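Local coordinates for serine protease pet (Escherichia coli, PDB 4OM9), which is an autotransporter enterotoxin of enteroaggregative strains, a secreted serine protease whose likely host target is the cytoskeletal protein alpha-fodrin, at residues Q438-I443 against S461-N466. Residues are numbered along the deposited sequence; the frame is centred on the assembly and turned at random.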
# COMPACT_ATOMS: atom_id res chain seq x y z
N GLN A 438 1.51 -22.43 -9.43
CA GLN A 438 0.05 -22.43 -9.44
C GLN A 438 -0.51 -21.32 -10.32
O GLN A 438 0.01 -20.21 -10.35
CB GLN A 438 -0.52 -22.29 -8.03
CG GLN A 438 -2.07 -22.24 -8.01
CD GLN A 438 -2.73 -23.59 -8.35
OE1 GLN A 438 -2.30 -24.64 -7.85
NE2 GLN A 438 -3.78 -23.56 -9.18
N THR A 439 -1.57 -21.66 -11.03
CA THR A 439 -2.22 -20.74 -11.95
C THR A 439 -3.62 -20.42 -11.47
O THR A 439 -4.37 -21.31 -11.09
CB THR A 439 -2.33 -21.35 -13.35
OG1 THR A 439 -1.02 -21.68 -13.83
CG2 THR A 439 -3.03 -20.38 -14.30
N PHE A 440 -3.95 -19.14 -11.49
CA PHE A 440 -5.32 -18.70 -11.28
C PHE A 440 -5.76 -17.85 -12.47
O PHE A 440 -5.01 -17.00 -12.96
CB PHE A 440 -5.47 -17.85 -10.00
CG PHE A 440 -4.92 -18.48 -8.74
CD1 PHE A 440 -3.56 -18.48 -8.48
CD2 PHE A 440 -5.79 -18.97 -7.76
CE1 PHE A 440 -3.07 -19.01 -7.30
CE2 PHE A 440 -5.31 -19.49 -6.58
CZ PHE A 440 -3.94 -19.52 -6.35
N LYS A 441 -6.97 -18.08 -12.93
CA LYS A 441 -7.65 -17.08 -13.72
C LYS A 441 -7.83 -15.83 -12.83
O LYS A 441 -7.60 -14.71 -13.26
CB LYS A 441 -8.98 -17.62 -14.20
CG LYS A 441 -9.65 -16.84 -15.29
CD LYS A 441 -9.56 -17.57 -16.64
CE LYS A 441 -10.65 -17.05 -17.58
NZ LYS A 441 -10.79 -15.55 -17.51
N LYS A 442 -8.22 -16.07 -11.57
CA LYS A 442 -8.46 -15.03 -10.56
C LYS A 442 -8.22 -15.58 -9.14
O LYS A 442 -8.66 -16.69 -8.83
CB LYS A 442 -9.89 -14.48 -10.65
CG LYS A 442 -10.10 -13.45 -11.74
CD LYS A 442 -11.51 -12.87 -11.73
CE LYS A 442 -12.54 -13.85 -12.30
NZ LYS A 442 -13.77 -13.14 -12.76
N ILE A 443 -7.52 -14.82 -8.30
CA ILE A 443 -7.45 -15.19 -6.89
C ILE A 443 -8.64 -14.60 -6.14
O ILE A 443 -8.86 -13.39 -6.20
CB ILE A 443 -6.19 -14.69 -6.19
CG1 ILE A 443 -4.94 -15.16 -6.91
CG2 ILE A 443 -6.18 -15.17 -4.74
CD1 ILE A 443 -3.80 -14.11 -6.87
N SER A 461 8.62 -20.57 -6.89
CA SER A 461 7.26 -20.84 -7.30
C SER A 461 6.79 -19.81 -8.31
O SER A 461 6.85 -18.60 -8.05
CB SER A 461 6.30 -20.84 -6.10
OG SER A 461 6.39 -22.03 -5.33
N VAL A 462 6.30 -20.27 -9.45
CA VAL A 462 5.73 -19.34 -10.41
C VAL A 462 4.25 -19.20 -10.12
O VAL A 462 3.50 -20.19 -10.17
CB VAL A 462 5.91 -19.79 -11.86
CG1 VAL A 462 5.25 -18.77 -12.80
CG2 VAL A 462 7.37 -19.96 -12.19
N LEU A 463 3.83 -17.98 -9.80
CA LEU A 463 2.42 -17.68 -9.63
C LEU A 463 1.87 -17.00 -10.89
O LEU A 463 2.26 -15.88 -11.22
CB LEU A 463 2.23 -16.81 -8.39
CG LEU A 463 0.88 -16.12 -8.23
CD1 LEU A 463 -0.21 -17.15 -8.05
CD2 LEU A 463 0.91 -15.17 -7.05
N SER A 464 0.99 -17.69 -11.59
CA SER A 464 0.41 -17.15 -12.81
C SER A 464 -1.02 -16.65 -12.57
O SER A 464 -1.86 -17.35 -11.99
CB SER A 464 0.42 -18.22 -13.92
OG SER A 464 1.74 -18.73 -14.16
N VAL A 465 -1.29 -15.42 -12.99
CA VAL A 465 -2.64 -14.88 -12.90
C VAL A 465 -3.01 -14.39 -14.27
O VAL A 465 -2.44 -13.41 -14.74
CB VAL A 465 -2.76 -13.72 -11.91
CG1 VAL A 465 -4.21 -13.27 -11.80
CG2 VAL A 465 -2.18 -14.11 -10.56
N ASN A 466 -3.96 -15.06 -14.91
CA ASN A 466 -4.22 -14.76 -16.31
C ASN A 466 -5.67 -14.40 -16.59
O ASN A 466 -6.25 -14.84 -17.56
CB ASN A 466 -3.77 -15.93 -17.21
CG ASN A 466 -4.41 -17.22 -16.83
OD1 ASN A 466 -5.26 -17.26 -15.94
ND2 ASN A 466 -4.02 -18.31 -17.51
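Strands 438-440 and 461-465 are successive rungs on one side of the right-handed beta-helix that forms the stalk of autotransporter passenger domains, and where the two coils stack Phe440 packs its ring against Leu463 and its carbonyl oxygen against Val465. The parallel pairing rests on a 14° angle between the strand directions and on a ladder of four backbone hydrogen bonds. Gln438 N gives to Val462 O at 3.1 Å, somewhat bent at 144°. Ser464 N gives in return to Gln438 O. The bond from Phe440 N to Ser464 O is 2.8 Å long and nearly straight, 174°. Asn466 N gives to Phe440 O at 2.9 Å, which carries the pairing one residue beyond strand 461-465. Phe440 O takes, besides this N-H, a weaker CA-H...O contact from Val465 CA at 3.2 Å.

Toward the helix interior, Leu463 CD1 lies 3.5 Å from Phe440 CE1, near the ring plane, and thus meets an edge of the ring. Ile443 CG1, beyond the turn, sits over one ring face, offset toward the rim. The same isoleucine reaches across with CD1 to Val465 CG2 (4.0 Å), the two side chains crossing at about a right angle. Gln438 starts on this Phe440 face, but its end leads away from strand 461-465, and its NE2 bonds Thr439 O from above the carbonyl plane (3.0 Å). On the outward face, Thr439 OG1 approaches Ser464 CB at 3.7 Å. Thr439 CG2, anti to the backbone N, lies beside the Asn466 side chain, the two crossing at about a right angle.

Strand 481-486 continues the stack beyond 461-465: Leu463 pairs through its backbone with Arg482 and Glu484, while Val465 packs on Leu483. Across the interior, Ile452 of strand 451-453 touches both Leu463 and Ile443.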